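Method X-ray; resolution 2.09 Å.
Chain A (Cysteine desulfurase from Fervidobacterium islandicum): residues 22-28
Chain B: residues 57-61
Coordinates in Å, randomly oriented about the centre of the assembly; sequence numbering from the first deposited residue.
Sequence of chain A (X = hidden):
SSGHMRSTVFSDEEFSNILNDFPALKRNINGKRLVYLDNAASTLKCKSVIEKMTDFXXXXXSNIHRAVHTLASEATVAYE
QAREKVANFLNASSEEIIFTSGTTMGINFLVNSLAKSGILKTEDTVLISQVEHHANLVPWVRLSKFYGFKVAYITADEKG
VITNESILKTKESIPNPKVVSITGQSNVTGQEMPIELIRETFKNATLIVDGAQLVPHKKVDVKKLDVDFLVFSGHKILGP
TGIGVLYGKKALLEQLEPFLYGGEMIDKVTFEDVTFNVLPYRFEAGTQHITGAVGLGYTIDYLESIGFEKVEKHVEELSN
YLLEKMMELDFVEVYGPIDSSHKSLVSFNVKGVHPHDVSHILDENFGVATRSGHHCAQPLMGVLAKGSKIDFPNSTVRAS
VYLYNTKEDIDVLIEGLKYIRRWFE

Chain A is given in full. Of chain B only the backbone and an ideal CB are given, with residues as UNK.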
# COMPACT_ATOMS: atom_id res chain seq x y z
N PHE A 22 22.91 7.93 6.68
CA PHE A 22 21.89 7.33 7.56
C PHE A 22 21.82 7.95 8.94
O PHE A 22 22.50 7.51 9.84
CB PHE A 22 22.13 5.84 7.66
CG PHE A 22 22.04 5.19 6.35
CD1 PHE A 22 23.16 5.13 5.52
CD2 PHE A 22 20.80 4.74 5.84
CE1 PHE A 22 23.10 4.59 4.25
CE2 PHE A 22 20.75 4.16 4.56
CZ PHE A 22 21.89 4.11 3.74
N PRO A 23 20.99 8.97 9.08
CA PRO A 23 21.00 9.70 10.31
C PRO A 23 20.69 8.87 11.54
O PRO A 23 21.15 9.25 12.61
CB PRO A 23 19.93 10.76 10.11
CG PRO A 23 19.81 10.91 8.63
CD PRO A 23 20.03 9.53 8.12
N ALA A 24 19.94 7.78 11.43
CA ALA A 24 19.64 7.00 12.62
C ALA A 24 20.92 6.51 13.31
O ALA A 24 20.91 6.26 14.48
CB ALA A 24 18.76 5.80 12.29
N LEU A 25 22.01 6.36 12.56
CA LEU A 25 23.24 5.86 13.12
C LEU A 25 23.82 6.80 14.22
O LEU A 25 24.56 6.32 15.07
CB LEU A 25 24.27 5.58 12.00
CG LEU A 25 23.87 4.51 11.02
CD1 LEU A 25 24.94 4.33 9.96
CD2 LEU A 25 23.57 3.25 11.80
N LYS A 26 23.39 8.06 14.26
CA LYS A 26 23.78 9.01 15.32
C LYS A 26 22.98 8.87 16.59
O LYS A 26 23.19 9.64 17.52
CB LYS A 26 23.55 10.45 14.89
CG LYS A 26 24.07 10.87 13.54
CD LYS A 26 25.56 10.67 13.44
CE LYS A 26 26.13 11.74 12.51
NZ LYS A 26 27.59 11.53 12.33
N ARG A 27 21.99 7.99 16.61
CA ARG A 27 21.17 7.80 17.78
C ARG A 27 22.08 7.08 18.83
O ARG A 27 22.88 6.22 18.48
CB ARG A 27 19.93 6.91 17.49
CG ARG A 27 18.67 7.54 16.83
CD ARG A 27 17.91 8.51 17.71
NE ARG A 27 17.44 7.88 18.96
CZ ARG A 27 16.32 7.16 19.09
NH1 ARG A 27 15.51 6.94 18.07
NH2 ARG A 27 15.99 6.67 20.26
N ASN A 28 21.91 7.42 20.11
CA ASN A 28 22.54 6.66 21.20
C ASN A 28 21.47 6.03 22.06
O ASN A 28 20.45 6.68 22.35
CB ASN A 28 23.40 7.59 22.09
CG ASN A 28 24.57 8.19 21.33
OD1 ASN A 28 25.35 7.49 20.68
ND2 ASN A 28 24.68 9.51 21.38
N UNK B 57 10.94 8.62 9.48
CA UNK B 57 11.68 7.70 8.63
C UNK B 57 13.17 7.65 9.01
O UNK B 57 13.78 6.64 8.88
CB UNK B 57 11.52 8.11 7.16
N UNK B 58 13.73 8.80 9.34
CA UNK B 58 15.22 8.92 9.57
C UNK B 58 15.62 8.61 11.01
O UNK B 58 16.73 8.14 11.25
CB UNK B 58 15.70 10.33 9.22
N UNK B 59 14.73 8.80 11.96
CA UNK B 59 15.14 8.73 13.35
C UNK B 59 14.34 7.80 14.24
O UNK B 59 14.81 7.49 15.30
CB UNK B 59 15.09 10.14 13.95
N UNK B 60 13.16 7.30 13.83
CA UNK B 60 12.36 6.49 14.73
C UNK B 60 11.78 5.26 14.01
O UNK B 60 10.73 4.74 14.37
CB UNK B 60 11.23 7.33 15.33
N UNK B 61 12.51 4.78 13.04
CA UNK B 61 12.02 3.77 12.12
C UNK B 61 12.54 2.35 12.39
O UNK B 61 13.69 2.20 12.67
CB UNK B 61 12.39 4.18 10.69

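Position 57 lies in the last part of a helix, with phi/psi of -60/-40, and nothing of the chain A stretch comes within 5.5 Å of its ideal CB. This stretch of chain A therefore sets no preference here, and almost any helix-compatible residue would fit. The deposited residue is B:Tyr57, whose side chain makes no contact with the stretch and whose hydroxyl is hydrogen-bonded elsewhere in the structure.

Position 58 is still helical, and its CA-to-CB bond points sideways. The ideal CB is 4.2 Å from A:Pro23 CG, so the neighbouring surface is a proline ring, apolar and without a hydrogen to donate. A medium-sized aliphatic side chain such as leucine, isoleucine or methionine would suit it. B:Leu58 is found, with chi1 m and chi2 t; its CD2 packs 4.0 Å from A:Pro23 CD. Its backbone O also lies 3.2 Å from A:Ala24 N, but the angle is too poor for a hydrogen bond.

Position 59 ends the helix, with phi/psi of -127/-13, and the CA of position 59 is 4.9 Å from A:Ala24 CA, the closest CA pair of the two stretches. CA-to-CB points sideways, and the ideal CB is 5.0 Å from A:Arg27 CD. The backbone contributes whatever the side chain may be: A:Arg27 NH1 donates a hydrogen bond to the O of position 59, 2.9 Å away and near the guanidinium plane. A long side chain could turn back over A:Pro23, where apolar surface adjoins a carbonyl oxygen; leucine or methionine could cover the former, while an aromatic residue with a polar tip could serve both. B:Tyr59 does so. With chi1 m, its ring comes nearer than its CB, placing CE1 3.6 Å from A:Pro23 CB. A water links its tip to chain A, 2.8 Å from B:Tyr59 OH and donating to A:Pro23 O at 3.2 Å.

Position 60 is the first residue to leave helical angles, and CA-to-CB points away. The ideal CB is nevertheless 5.1 Å from A:Arg27 NH1, so a polar or acidic side chain able to turn back could suit the positive charge, and a small residue would also be tolerated. B:His60 turns back with chi1 m, bringing ND1 to 3.7 Å from A:Arg27 NH1, a contact without a hydrogen bond; ND1 is bonded elsewhere in the structure.

Position 61 has extended angles, -103/134, and nothing of the chain A stretch within 5.5 Å of its ideal CB, leaving the choice wide. It is B:Tyr61, whose CA-to-CB bond points sideways and whose chi1 t side chain ends leading away from the stretch.

Chain B (57-61) YLYHY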
# COMPACT_ATOMS: atom_id res chain seq x y z
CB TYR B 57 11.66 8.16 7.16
CG TYR B 57 10.64 7.50 6.22
CD1 TYR B 57 10.50 6.11 6.15
CD2 TYR B 57 9.85 8.27 5.39
CE1 TYR B 57 9.58 5.53 5.27
CE2 TYR B 57 8.96 7.69 4.45
CZ TYR B 57 8.84 6.30 4.43
OH TYR B 57 7.97 5.72 3.58
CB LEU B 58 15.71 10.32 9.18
CG LEU B 58 15.50 10.82 7.74
CD1 LEU B 58 15.96 12.27 7.55
CD2 LEU B 58 16.23 9.91 6.79
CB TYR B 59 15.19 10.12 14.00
CG TYR B 59 16.21 11.06 13.47
CD1 TYR B 59 17.57 10.90 13.77
CD2 TYR B 59 15.83 12.15 12.67
CE1 TYR B 59 18.52 11.81 13.29
CE2 TYR B 59 16.76 13.03 12.19
CZ TYR B 59 18.09 12.84 12.50
OH TYR B 59 18.97 13.70 11.96
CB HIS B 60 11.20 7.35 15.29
CG HIS B 60 11.69 8.56 16.02
ND1 HIS B 60 12.26 8.47 17.29
CD2 HIS B 60 11.80 9.86 15.65
CE1 HIS B 60 12.67 9.67 17.66
NE2 HIS B 60 12.43 10.53 16.67
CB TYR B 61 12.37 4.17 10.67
CG TYR B 61 11.88 3.13 9.71
CD1 TYR B 61 10.58 3.16 9.27
CD2 TYR B 61 12.69 2.13 9.29
CE1 TYR B 61 10.12 2.18 8.44
CE2 TYR B 61 12.23 1.14 8.48
CZ TYR B 61 10.96 1.18 8.03
OH TYR B 61 10.51 0.21 7.20
O HOH W 1 21.49 12.45 12.33
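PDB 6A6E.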